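Local coordinates for protein IMPACT family member YigZ (PDB 1VI7) that is of uncertain function but may bind guanyl ribonucleotides and hydrolyse ribonucleoside triphosphates, at residues S6-A11 against L131-K136; A30-V35 against E97-V102; L144-H149 against A172-R177. All coordinates share one frame; numbering follows the deposited sequence.

Overall arrangement
From the N terminus, strand 7-10 pairs with strand 133-136 in contact 1, closing a loop of about 120 residues. Nested inside that loop is contact 2, where the end of strand 23-31 and the turn into helix 34-48 meet the start of strand 98-105 in the five-stranded sheet. The two touch: W7, I9 and K136 of contact 1 lie against H31 and E97 of contact 2, so the two-stranded ribbon rests on an end of the larger sheet. The chain then runs from strand 133-136 into strand 140-146 and a separate four-stranded sheet, where contact 3 closes a short loop. Contact 3 stands apart, its centre about 36 Å from that of contact 1.

Contact 1. Residues S6-A11 against L131-K136; sequences SWLIPA and LTTQRK
R135 NH1 donates to S6 OG over 2.6 Å, the hydroxyl lying at the edge of the guanidinium, near its plane. The arginine starts with CG anti to its backbone N (chi1 -174°) and bends further out at chi3, and one face of its flat group takes the L8 methyl CD2, 3.5 Å from R135 NH2 and toward the rim. On the other face of the ribbon the K136 chain runs alongside the W7 indole, with K136 NZ 3.5 Å from W7 CZ2. Next to them the I9 methyl CD1 touches Q134 CG at 3.8 Å. Strands 7-10 and 133-136 form a two-stranded antiparallel sheet, in which I9 and Q134 are a hydrogen-bonded pair: I9 N reaches Q134 O at 3.1 Å and Q134 N reaches I9 O at 3.0 Å. Beyond the pair A11 N gives a nearly straight bond to T132 O (3.0 Å, 177°), while the bond from K136 N to W7 O is weak. P10 CB closes on L131 CD1 at 3.7 Å, and both residues also lean on I98 of strand 98-105. W7 NE1 makes a weak hydrogen bond to E97 OE1, which K136 NZ faces in a long, weak ion pair.

Contact 2. Residues A30-V35 against E97-V102; sequences AHTDGV and EITAVV
The H31 ring and the E97 chain extend in the same direction and join through a histidine-carboxylate hydrogen bond: H31 NE2 donates to E97 OE2 at 3.0 Å. CG of H31 is anti to its backbone N (chi1 171°), and although CB points away from the 97-102 segment, the far end of the ring comes back to it. The carboxylate oxygen is met nearly along its C-O axis, but it sits 27° out of the imidazole plane. A second carboxylate lies close by, that of D33. It stacks against that of E97, their planes 26° apart and D33 OD1 4.0 Å from E97 OE1; the two would probably repel each other, an effect that the H31 hydrogen bond and the weak ion pair with K136 NZ may partly offset. An alanine in place of E97 would probably leave H31 NE2 without its carboxylate mate and deprive K136 and W7 NE1 of the oxygen they face.

Hydroxyl and backbone bonds make a second group. T32 OG1 and T99 OG1 are 2.7 Å apart in a hydrogen bond, their side chains crossing at about a right angle, and T32 CG2 packs on T99 CB at 3.5 Å. T32 N bonds to E97 O at 3.1 Å. H31 faces I98 as an antiparallel non-hydrogen-bonded pair, with their side chains diverging.

Here strand 23-31 gives way to helix 34-48 beside the start of strand 98-105, within a five-stranded antiparallel sheet. F41 of that helix touches both T32 and T99, with A37 against T32 and A38 against T99, and W59 of strand 57-60 touches T99. From the ribbon, I9 and P10 of strand 7-10 press on H31.

Contact 3. Residues L144-H149 against A172-R177; sequences LQCEYH and AFVLLR
The V174 methyl CG2 sits over the centre of the Y148 ring, 3.7 Å from the centroid and 6° off the ring normal, a CH-pi contact. A172 O lies at the edge of the same ring, near its plane, 3.8 Å from Y148 CE1. The ring's far end is tied down as well, since Y148 OH is hydrogen-bonded to Q171 O. F173 runs beside E147, with ring and carboxylate planes 74° apart and E147 OE1 3.9 Å from F173 CE2. Q145 CG comes near F173 CB, and Q145 meets L175 on the shared face of the sheet, Q145 CB to L175 CD1 at 3.8 Å.

The other face carries L144, C146, V174 and L176. C146 SG is placed between its backbone N and carbonyl carbon (chi1 75°) and packs on V174 CB at 3.8 Å, with L176 CD2 at 4.3 Å. Backbone bonds hold the two strands antiparallel: L144 with L176 and C146 with V174 are hydrogen-bonded pairs, among their bonds V174 N to C146 O (2.7 Å).

The strand order and helices make a ferredoxin-like beta-alpha-beta-beta-alpha-beta fold, in which strands 140-146 and 174-180 lie at the middle of the four-stranded sheet. Helix 151-160 covers the face of L144, C146, V174 and L176 with I154 and L151, L200 touches C146, and strand 164-170 flanks strand 174-180 on the side away from strand 140-146.

Contact 1. Residues S6-A11 against L131-K136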
ATOM      1  N   SER A   6     -11.328  -5.330   5.685  1.00 59.59           N
ATOM      2  CA  SER A   6      -9.881  -5.531   5.673  1.00 55.88           C
ATOM      3  C   SER A   6      -9.486  -6.183   4.340  1.00 53.96           C
ATOM      4  O   SER A   6     -10.314  -6.594   3.544  1.00 52.40           O
ATOM      5  CB  SER A   6      -9.369  -6.360   6.827  1.00 53.16           C
ATOM      6  OG  SER A   6      -9.707  -7.722   6.647  1.00 51.22           O
ATOM      7  N   TRP A   7      -8.182  -6.264   4.167  1.00 52.46           N
ATOM      8  CA  TRP A   7      -7.615  -6.844   2.964  1.00 51.01           C
ATOM      9  C   TRP A   7      -6.256  -7.479   3.251  1.00 49.19           C
ATOM     10  O   TRP A   7      -5.764  -7.347   4.368  1.00 49.38           O
ATOM     11  CB  TRP A   7      -7.529  -5.790   1.878  1.00 50.35           C
ATOM     12  CG  TRP A   7      -6.702  -4.581   2.143  1.00 47.21           C
ATOM     13  CD1 TRP A   7      -5.362  -4.444   1.948  1.00 46.12           C
ATOM     14  CD2 TRP A   7      -7.161  -3.306   2.616  1.00 47.10           C
ATOM     15  NE1 TRP A   7      -4.949  -3.185   2.272  1.00 45.84           N
ATOM     16  CE2 TRP A   7      -6.039  -2.461   2.686  1.00 48.00           C
ATOM     17  CE3 TRP A   7      -8.413  -2.809   2.994  1.00 44.84           C
ATOM     18  CZ2 TRP A   7      -6.115  -1.129   3.116  1.00 48.71           C
ATOM     19  CZ3 TRP A   7      -8.481  -1.494   3.416  1.00 45.85           C
ATOM     20  CH2 TRP A   7      -7.359  -0.666   3.480  1.00 46.44           C
ATOM     21  N   LEU A   8      -5.678  -8.145   2.254  1.00 46.16           N
ATOM     22  CA  LEU A   8      -4.385  -8.775   2.430  1.00 43.57           C
ATOM     23  C   LEU A   8      -3.320  -7.911   1.761  1.00 42.27           C
ATOM     24  O   LEU A   8      -3.697  -7.102   0.906  1.00 42.41           O
ATOM     25  CB  LEU A   8      -4.337 -10.177   1.831  1.00 44.46           C
ATOM     26  CG  LEU A   8      -5.358 -11.209   2.294  1.00 43.60           C
ATOM     27  CD1 LEU A   8      -5.217 -12.504   1.518  1.00 42.24           C
ATOM     28  CD2 LEU A   8      -5.253 -11.486   3.782  1.00 43.76           C
ATOM     29  N   ILE A   9      -2.107  -7.918   2.295  1.00 39.51           N
ATOM     30  CA  ILE A   9      -1.008  -7.160   1.682  1.00 36.89           C
ATOM     31  C   ILE A   9       0.240  -8.033   1.718  1.00 35.96           C
ATOM     32  O   ILE A   9       0.223  -9.089   2.385  1.00 36.38           O
ATOM     33  CB  ILE A   9      -0.769  -5.831   2.387  1.00 38.70           C
ATOM     34  CG1 ILE A   9      -0.448  -5.998   3.879  1.00 35.25           C
ATOM     35  CG2 ILE A   9      -1.964  -4.868   2.272  1.00 40.33           C
ATOM     36  CD1 ILE A   9       1.017  -6.004   4.197  1.00 29.13           C
ATOM     37  N   PRO A  10       1.319  -7.629   1.056  1.00 33.18           N
ATOM     38  CA  PRO A  10       2.531  -8.411   1.051  1.00 32.54           C
ATOM     39  C   PRO A  10       3.266  -8.389   2.384  1.00 33.65           C
ATOM     40  O   PRO A  10       3.700  -7.327   2.850  1.00 34.29           O
ATOM     41  CB  PRO A  10       3.383  -7.769  -0.043  1.00 30.84           C
ATOM     42  CG  PRO A  10       2.536  -6.846  -0.770  1.00 29.61           C
ATOM     43  CD  PRO A  10       1.368  -6.512   0.108  1.00 31.11           C
ATOM     44  N   ALA A  11       3.661  -9.552   2.883  1.00 34.23           N
ATOM     45  CA  ALA A  11       4.421  -9.725   4.111  1.00 33.07           C
ATOM     46  C   ALA A  11       5.912  -9.849   3.856  1.00 33.07           C
ATOM     47  O   ALA A  11       6.771  -9.928   4.743  1.00 33.09           O
ATOM     48  CB  ALA A  11       3.907 -10.958   4.857  1.00 28.54           C
ATOM     49  N   LEU A 131       4.185 -15.036  -3.509  1.00 28.03           N
ATOM     50  CA  LEU A 131       3.953 -13.960  -2.580  1.00 27.44           C
ATOM     51  C   LEU A 131       3.261 -14.444  -1.314  1.00 28.27           C
ATOM     52  O   LEU A 131       2.242 -15.172  -1.346  1.00 29.60           O
ATOM     53  CB  LEU A 131       3.115 -12.832  -3.246  1.00 26.34           C
ATOM     54  CG  LEU A 131       2.764 -11.645  -2.358  1.00 23.37           C
ATOM     55  CD1 LEU A 131       4.030 -10.905  -1.948  1.00 26.38           C
ATOM     56  CD2 LEU A 131       1.799 -10.673  -2.976  1.00 25.73           C
ATOM     57  N   THR A 132       3.842 -14.102  -0.179  1.00 27.05           N
ATOM     58  CA  THR A 132       3.271 -14.429   1.138  1.00 25.80           C
ATOM     59  C   THR A 132       2.505 -13.214   1.630  1.00 25.36           C
ATOM     60  O   THR A 132       2.986 -12.088   1.392  1.00 26.31           O
ATOM     61  CB  THR A 132       4.361 -14.847   2.126  1.00 24.88           C
ATOM     62  OG1 THR A 132       5.156 -13.732   2.574  1.00 22.38           O
ATOM     63  CG2 THR A 132       5.276 -15.871   1.444  1.00 22.37           C
ATOM     64  N   THR A 133       1.363 -13.378   2.261  1.00 24.40           N
ATOM     65  CA  THR A 133       0.568 -12.229   2.657  1.00 26.69           C
ATOM     66  C   THR A 133       0.225 -12.130   4.118  1.00 28.43           C
ATOM     67  O   THR A 133       0.641 -12.922   4.949  1.00 28.44           O
ATOM     68  CB  THR A 133      -0.743 -12.225   1.818  1.00 26.31           C
ATOM     69  OG1 THR A 133      -1.279 -13.554   1.768  1.00 24.80           O
ATOM     70  CG2 THR A 133      -0.522 -11.730   0.400  1.00 19.37           C
ATOM     71  N   GLN A 134      -0.528 -11.084   4.479  1.00 31.82           N
ATOM     72  CA  GLN A 134      -1.021 -10.866   5.833  1.00 34.92           C
ATOM     73  C   GLN A 134      -2.232  -9.933   5.854  1.00 35.76           C
ATOM     74  O   GLN A 134      -2.208  -8.894   5.188  1.00 36.34           O
ATOM     75  CB  GLN A 134       0.051 -10.311   6.761  1.00 35.90           C
ATOM     76  CG  GLN A 134       0.944  -9.260   6.147  1.00 39.29           C
ATOM     77  CD  GLN A 134       1.806  -8.561   7.187  1.00 41.10           C
ATOM     78  OE1 GLN A 134       3.018  -8.753   7.264  1.00 37.67           O
ATOM     79  NE2 GLN A 134       1.138  -7.728   7.986  1.00 41.92           N
ATOM     80  N   ARG A 135      -3.220 -10.227   6.689  1.00 37.10           N
ATOM     81  CA  ARG A 135      -4.406  -9.372   6.738  1.00 39.78           C
ATOM     82  C   ARG A 135      -4.042  -8.006   7.291  1.00 42.33           C
ATOM     83  O   ARG A 135      -2.998  -7.808   7.901  1.00 42.63           O
ATOM     84  CB  ARG A 135      -5.571  -9.979   7.473  1.00 37.77           C
ATOM     85  CG  ARG A 135      -6.871  -9.202   7.428  1.00 34.28           C
ATOM     86  CD  ARG A 135      -8.036 -10.141   7.737  1.00 38.38           C
ATOM     87  NE  ARG A 135      -8.124 -11.163   6.701  1.00 43.17           N
ATOM     88  CZ  ARG A 135      -8.565 -10.949   5.469  1.00 48.10           C
ATOM     89  NH1 ARG A 135      -8.984  -9.736   5.104  1.00 51.07           N
ATOM     90  NH2 ARG A 135      -8.587 -11.925   4.563  1.00 47.95           N
ATOM     91  N   LYS A 136      -4.919  -7.037   7.034  1.00 45.37           N
ATOM     92  CA  LYS A 136      -4.629  -5.682   7.498  1.00 48.21           C
ATOM     93  C   LYS A 136      -5.873  -4.870   7.742  1.00 49.36           C
ATOM     94  O   LYS A 136      -6.419  -4.299   6.799  1.00 51.23           O
ATOM     95  CB  LYS A 136      -3.711  -5.013   6.455  1.00 47.73           C
ATOM     96  CG  LYS A 136      -3.351  -3.609   6.854  1.00 50.29           C
ATOM     97  CD  LYS A 136      -2.509  -2.861   5.853  1.00 51.41           C
ATOM     98  CE  LYS A 136      -2.681  -1.345   6.041  1.00 51.69           C
ATOM     99  NZ  LYS A 136      -4.137  -0.999   6.061  1.00 53.09           N
TER

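Contact 2. Residues A30-V35 against E97-V102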
ATOM      1  N   ALA A  30       6.907  -6.330  -3.847  1.00 40.37           N
ATOM      2  CA  ALA A  30       7.253  -5.776  -2.550  1.00 41.54           C
ATOM      3  C   ALA A  30       6.094  -5.006  -1.941  1.00 43.73           C
ATOM      4  O   ALA A  30       5.254  -4.520  -2.691  1.00 44.22           O
ATOM      5  CB  ALA A  30       8.404  -4.764  -2.766  1.00 42.42           C
ATOM      6  N   HIS A  31       6.071  -4.793  -0.634  1.00 46.59           N
ATOM      7  CA  HIS A  31       4.993  -4.024   0.012  1.00 49.10           C
ATOM      8  C   HIS A  31       5.204  -2.531  -0.168  1.00 49.71           C
ATOM      9  O   HIS A  31       6.287  -2.002   0.115  1.00 50.24           O
ATOM     10  CB  HIS A  31       4.952  -4.360   1.498  1.00 52.75           C
ATOM     11  CG  HIS A  31       4.047  -3.503   2.327  1.00 57.93           C
ATOM     12  ND1 HIS A  31       4.490  -2.419   3.053  1.00 59.16           N
ATOM     13  CD2 HIS A  31       2.714  -3.573   2.566  1.00 59.56           C
ATOM     14  CE1 HIS A  31       3.474  -1.869   3.690  1.00 60.54           C
ATOM     15  NE2 HIS A  31       2.373  -2.553   3.416  1.00 58.76           N
ATOM     16  N   THR A  32       4.206  -1.820  -0.675  1.00 50.54           N
ATOM     17  CA  THR A  32       4.320  -0.379  -0.919  1.00 49.07           C
ATOM     18  C   THR A  32       3.029   0.344  -0.544  1.00 49.34           C
ATOM     19  O   THR A  32       2.092   0.392  -1.341  1.00 47.18           O
ATOM     20  CB  THR A  32       4.584  -0.040  -2.401  1.00 46.95           C
ATOM     21  OG1 THR A  32       3.484  -0.492  -3.204  1.00 44.79           O
ATOM     22  CG2 THR A  32       5.880  -0.618  -2.922  1.00 44.47           C
ATOM     23  N   ASP A  33       2.961   0.887   0.674  1.00 51.21           N
ATOM     24  CA  ASP A  33       1.729   1.628   1.023  1.00 53.01           C
ATOM     25  C   ASP A  33       1.898   3.071   0.497  1.00 53.37           C
ATOM     26  O   ASP A  33       2.886   3.755   0.788  1.00 51.01           O
ATOM     27  CB  ASP A  33       1.361   1.582   2.476  1.00 55.40           C
ATOM     28  CG  ASP A  33       0.083   2.303   2.848  1.00 57.09           C
ATOM     29  OD1 ASP A  33      -0.387   2.181   4.008  1.00 58.70           O
ATOM     30  OD2 ASP A  33      -0.496   3.006   1.986  1.00 57.91           O
ATOM     31  N   GLY A  34       1.074   3.362  -0.520  1.00 53.85           N
ATOM     32  CA  GLY A  34       1.027   4.602  -1.217  1.00 53.42           C
ATOM     33  C   GLY A  34       1.982   4.730  -2.391  1.00 54.60           C
ATOM     34  O   GLY A  34       3.000   4.045  -2.547  1.00 52.81           O
ATOM     35  N   VAL A  35       1.746   5.824  -3.126  1.00 55.54           N
ATOM     36  CA  VAL A  35       2.501   6.176  -4.304  1.00 56.65           C
ATOM     37  C   VAL A  35       3.948   6.503  -4.059  1.00 58.21           C
ATOM     38  O   VAL A  35       4.806   6.188  -4.913  1.00 58.35           O
ATOM     39  CB  VAL A  35       1.804   7.324  -5.064  1.00 56.67           C
ATOM     40  CG1 VAL A  35       2.452   7.567  -6.413  1.00 53.45           C
ATOM     41  CG2 VAL A  35       0.313   7.023  -5.192  1.00 56.62           C
ATOM     42  N   GLU A  97      -2.012  -2.637  -1.718  1.00 37.78           N
ATOM     43  CA  GLU A  97      -0.728  -2.107  -1.303  1.00 37.23           C
ATOM     44  C   GLU A  97       0.473  -2.853  -1.830  1.00 37.75           C
ATOM     45  O   GLU A  97       1.439  -3.113  -1.093  1.00 38.16           O
ATOM     46  CB  GLU A  97      -0.650  -2.134   0.241  1.00 35.90           C
ATOM     47  CG  GLU A  97      -1.756  -1.430   0.981  1.00 31.89           C
ATOM     48  CD  GLU A  97      -1.573  -1.386   2.481  1.00 30.84           C
ATOM     49  OE1 GLU A  97      -2.563  -1.050   3.162  1.00 26.19           O
ATOM     50  OE2 GLU A  97      -0.464  -1.719   2.969  1.00 33.94           O
ATOM     51  N   ILE A  98       0.548  -3.050  -3.140  1.00 38.35           N
ATOM     52  CA  ILE A  98       1.701  -3.757  -3.716  1.00 35.95           C
ATOM     53  C   ILE A  98       2.101  -3.107  -5.032  1.00 36.78           C
ATOM     54  O   ILE A  98       1.231  -2.670  -5.774  1.00 38.12           O
ATOM     55  CB  ILE A  98       1.352  -5.239  -3.927  1.00 27.52           C
ATOM     56  CG1 ILE A  98       2.425  -5.999  -4.677  1.00 27.57           C
ATOM     57  CG2 ILE A  98       0.015  -5.348  -4.616  1.00 25.01           C
ATOM     58  CD1 ILE A  98       2.257  -7.506  -4.692  1.00 29.24           C
ATOM     59  N   THR A  99       3.358  -3.237  -5.393  1.00 36.85           N
ATOM     60  CA  THR A  99       3.902  -2.645  -6.599  1.00 38.14           C
ATOM     61  C   THR A  99       4.773  -3.669  -7.296  1.00 38.69           C
ATOM     62  O   THR A  99       5.312  -4.531  -6.597  1.00 38.26           O
ATOM     63  CB  THR A  99       4.726  -1.403  -6.178  1.00 40.11           C
ATOM     64  OG1 THR A  99       3.819  -0.336  -5.848  1.00 39.01           O
ATOM     65  CG2 THR A  99       5.674  -0.942  -7.253  1.00 39.34           C
ATOM     66  N   ALA A 100       4.910  -3.591  -8.619  1.00 38.98           N
ATOM     67  CA  ALA A 100       5.745  -4.608  -9.280  1.00 39.58           C
ATOM     68  C   ALA A 100       6.655  -3.973 -10.319  1.00 38.73           C
ATOM     69  O   ALA A 100       6.345  -2.895 -10.821  1.00 39.26           O
ATOM     70  CB  ALA A 100       4.852  -5.666  -9.929  1.00 41.02           C
ATOM     71  N   VAL A 101       7.843  -4.550 -10.513  1.00 36.29           N
ATOM     72  CA  VAL A 101       8.758  -4.081 -11.496  1.00 36.86           C
ATOM     73  C   VAL A 101       9.369  -5.188 -12.354  1.00 39.03           C
ATOM     74  O   VAL A 101      10.077  -6.076 -11.887  1.00 39.01           O
ATOM     75  CB  VAL A 101       9.925  -3.251 -10.953  1.00 35.64           C
ATOM     76  CG1 VAL A 101      10.942  -3.001 -12.084  1.00 32.55           C
ATOM     77  CG2 VAL A 101       9.459  -1.913 -10.404  1.00 36.79           C
ATOM     78  N   VAL A 102       9.135  -5.090 -13.676  1.00 39.57           N
ATOM     79  CA  VAL A 102       9.843  -6.092 -14.523  1.00 40.88           C
ATOM     80  C   VAL A 102      11.090  -5.392 -15.040  1.00 42.29           C
ATOM     81  O   VAL A 102      11.111  -4.141 -14.966  1.00 43.86           O
ATOM     82  CB  VAL A 102       8.925  -6.715 -15.533  1.00 40.12           C
ATOM     83  CG1 VAL A 102       9.542  -7.955 -16.175  1.00 40.64           C
ATOM     84  CG2 VAL A 102       7.606  -7.139 -14.855  1.00 38.38           C
TER

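Contact 3. Residues L144-H149 against A172-R177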
ATOM      1  N   LEU A 144     -12.216  14.392  18.542  1.00 21.44           N
ATOM      2  CA  LEU A 144     -12.321  14.511  20.000  1.00 20.57           C
ATOM      3  C   LEU A 144     -11.851  15.869  20.474  1.00 18.04           C
ATOM      4  O   LEU A 144     -10.725  16.276  20.238  1.00 16.40           O
ATOM      5  CB  LEU A 144     -11.474  13.383  20.625  1.00 20.08           C
ATOM      6  CG  LEU A 144     -11.350  13.388  22.141  1.00 21.65           C
ATOM      7  CD1 LEU A 144     -12.715  13.105  22.775  1.00 19.30           C
ATOM      8  CD2 LEU A 144     -10.283  12.427  22.642  1.00 21.01           C
ATOM      9  N   GLN A 145     -12.733  16.598  21.131  1.00 20.27           N
ATOM     10  CA  GLN A 145     -12.345  17.958  21.644  1.00 21.29           C
ATOM     11  C   GLN A 145     -12.170  17.835  23.168  1.00 19.58           C
ATOM     12  O   GLN A 145     -12.981  17.203  23.846  1.00 15.11           O
ATOM     13  CB  GLN A 145     -13.265  19.007  21.162  1.00 21.19           C
ATOM     14  CG  GLN A 145     -13.378  20.371  21.687  1.00 31.99           C
ATOM     15  CD  GLN A 145     -14.509  21.179  21.026  1.00 39.69           C
ATOM     16  OE1 GLN A 145     -15.679  20.805  21.186  1.00 40.81           O
ATOM     17  NE2 GLN A 145     -14.168  22.271  20.333  1.00 39.71           N
ATOM     18  N   CYS A 146     -10.942  18.157  23.586  1.00 18.19           N
ATOM     19  CA  CYS A 146     -10.501  18.153  24.950  1.00 18.06           C
ATOM     20  C   CYS A 146      -9.763  19.411  25.404  1.00 17.46           C
ATOM     21  O   CYS A 146      -9.289  20.249  24.648  1.00 16.16           O
ATOM     22  CB  CYS A 146      -9.553  16.950  25.147  1.00 15.98           C
ATOM     23  SG  CYS A 146      -7.932  17.178  24.447  1.00 13.94           S
ATOM     24  N   GLU A 147      -9.387  19.400  26.681  1.00 18.22           N
ATOM     25  CA  GLU A 147      -8.666  20.535  27.263  1.00 19.77           C
ATOM     26  C   GLU A 147      -7.186  20.310  27.303  1.00 20.27           C
ATOM     27  O   GLU A 147      -6.733  19.156  27.401  1.00 21.36           O
ATOM     28  CB  GLU A 147      -9.240  20.768  28.684  1.00 23.06           C
ATOM     29  CG  GLU A 147     -10.736  21.024  28.628  1.00 27.32           C
ATOM     30  CD  GLU A 147     -11.229  22.132  29.498  1.00 31.06           C
ATOM     31  OE1 GLU A 147     -10.579  23.202  29.532  1.00 33.76           O
ATOM     32  OE2 GLU A 147     -12.279  21.944  30.168  1.00 33.47           O
ATOM     33  N   TYR A 148      -6.350  21.339  27.388  1.00 20.67           N
ATOM     34  CA  TYR A 148      -4.914  21.133  27.402  1.00 23.03           C
ATOM     35  C   TYR A 148      -4.398  20.275  28.546  1.00 24.56           C
ATOM     36  O   TYR A 148      -3.289  19.721  28.450  1.00 24.98           O
ATOM     37  CB  TYR A 148      -4.167  22.480  27.410  1.00 22.78           C
ATOM     38  CG  TYR A 148      -4.230  23.180  26.079  1.00 24.01           C
ATOM     39  CD1 TYR A 148      -5.304  23.995  25.785  1.00 24.05           C
ATOM     40  CD2 TYR A 148      -3.291  22.972  25.077  1.00 26.52           C
ATOM     41  CE1 TYR A 148      -5.442  24.585  24.561  1.00 25.67           C
ATOM     42  CE2 TYR A 148      -3.383  23.606  23.852  1.00 26.03           C
ATOM     43  CZ  TYR A 148      -4.449  24.439  23.607  1.00 26.30           C
ATOM     44  OH  TYR A 148      -4.617  25.053  22.384  1.00 24.89           O
ATOM     45  N   HIS A 149      -5.048  20.300  29.700  1.00 24.80           N
ATOM     46  CA  HIS A 149      -4.640  19.561  30.868  1.00 25.55           C
ATOM     47  C   HIS A 149      -5.031  18.093  30.754  1.00 27.13           C
ATOM     48  O   HIS A 149      -4.860  17.313  31.701  1.00 28.97           O
ATOM     49  CB  HIS A 149      -5.206  20.158  32.160  1.00 20.15           C
ATOM     50  CG  HIS A 149      -6.671  20.001  32.313  1.00 20.14           C
ATOM     51  ND1 HIS A 149      -7.239  18.806  32.712  1.00 22.83           N
ATOM     52  CD2 HIS A 149      -7.712  20.829  32.069  1.00 22.48           C
ATOM     53  CE1 HIS A 149      -8.559  18.902  32.742  1.00 21.45           C
ATOM     54  NE2 HIS A 149      -8.883  20.116  32.323  1.00 23.14           N
ATOM     55  N   ALA A 172      -8.797  27.404  21.482  1.00 38.53           N
ATOM     56  CA  ALA A 172      -9.079  27.705  22.905  1.00 36.24           C
ATOM     57  C   ALA A 172      -9.084  26.343  23.626  1.00 35.34           C
ATOM     58  O   ALA A 172      -8.846  26.218  24.809  1.00 34.78           O
ATOM     59  CB  ALA A 172     -10.380  28.434  23.067  1.00 30.12           C
ATOM     60  N   PHE A 173      -9.487  25.338  22.860  1.00 34.30           N
ATOM     61  CA  PHE A 173      -9.515  23.953  23.254  1.00 33.01           C
ATOM     62  C   PHE A 173      -8.692  23.132  22.257  1.00 31.26           C
ATOM     63  O   PHE A 173      -8.297  23.669  21.214  1.00 32.51           O
ATOM     64  CB  PHE A 173     -10.929  23.368  23.221  1.00 34.84           C
ATOM     65  CG  PHE A 173     -11.851  24.020  24.195  1.00 36.11           C
ATOM     66  CD1 PHE A 173     -13.099  24.458  23.808  1.00 37.83           C
ATOM     67  CD2 PHE A 173     -11.450  24.176  25.520  1.00 37.20           C
ATOM     68  CE1 PHE A 173     -13.945  25.042  24.742  1.00 40.29           C
ATOM     69  CE2 PHE A 173     -12.284  24.768  26.444  1.00 37.06           C
ATOM     70  CZ  PHE A 173     -13.527  25.221  26.049  1.00 37.85           C
ATOM     71  N   VAL A 174      -8.562  21.844  22.551  1.00 28.36           N
ATOM     72  CA  VAL A 174      -7.741  21.051  21.612  1.00 25.67           C
ATOM     73  C   VAL A 174      -8.658  20.280  20.703  1.00 23.72           C
ATOM     74  O   VAL A 174      -9.694  19.806  21.164  1.00 25.09           O
ATOM     75  CB  VAL A 174      -6.768  20.119  22.321  1.00 27.05           C
ATOM     76  CG1 VAL A 174      -5.879  19.423  21.274  1.00 25.23           C
ATOM     77  CG2 VAL A 174      -5.900  20.832  23.348  1.00 23.17           C
ATOM     78  N   LEU A 175      -8.454  20.371  19.393  1.00 22.69           N
ATOM     79  CA  LEU A 175      -9.261  19.580  18.502  1.00 20.78           C
ATOM     80  C   LEU A 175      -8.358  18.515  17.840  1.00 20.38           C
ATOM     81  O   LEU A 175      -7.431  18.820  17.138  1.00 17.46           O
ATOM     82  CB  LEU A 175     -10.083  20.264  17.463  1.00 25.77           C
ATOM     83  CG  LEU A 175     -11.025  19.233  16.753  1.00 30.92           C
ATOM     84  CD1 LEU A 175     -12.338  19.174  17.503  1.00 25.15           C
ATOM     85  CD2 LEU A 175     -11.126  19.514  15.277  1.00 31.55           C
ATOM     86  N   LEU A 176      -8.648  17.310  18.278  1.00 21.45           N
ATOM     87  CA  LEU A 176      -7.906  16.102  17.932  1.00 22.12           C
ATOM     88  C   LEU A 176      -8.692  15.265  16.913  1.00 24.80           C
ATOM     89  O   LEU A 176      -9.937  15.145  16.902  1.00 24.48           O
ATOM     90  CB  LEU A 176      -7.693  15.341  19.231  1.00 17.32           C
ATOM     91  CG  LEU A 176      -6.402  15.005  19.900  1.00 17.99           C
ATOM     92  CD1 LEU A 176      -5.310  16.037  19.950  1.00 14.06           C
ATOM     93  CD2 LEU A 176      -6.665  14.519  21.353  1.00 15.78           C
ATOM     94  N   ARG A 177      -7.966  14.689  15.985  1.00 25.39           N
ATOM     95  CA  ARG A 177      -8.460  13.755  14.971  1.00 26.75           C
ATOM     96  C   ARG A 177      -7.750  12.431  15.324  1.00 28.46           C
ATOM     97  O   ARG A 177      -6.503  12.502  15.433  1.00 29.58           O
ATOM     98  CB  ARG A 177      -7.977  14.224  13.607  1.00 30.86           C
ATOM     99  CG  ARG A 177      -8.266  13.285  12.454  1.00 36.46           C
ATOM    100  CD  ARG A 177      -9.717  12.926  12.409  1.00 43.36           C
ATOM    101  NE  ARG A 177     -10.328  12.674  11.163  1.00 50.49           N
ATOM    102  CZ  ARG A 177     -10.145  13.102   9.938  1.00 53.32           C
ATOM    103  NH1 ARG A 177      -9.175  13.961   9.646  1.00 54.61           N
ATOM    104  NH2 ARG A 177     -10.963  12.661   8.968  1.00 53.80           N
TER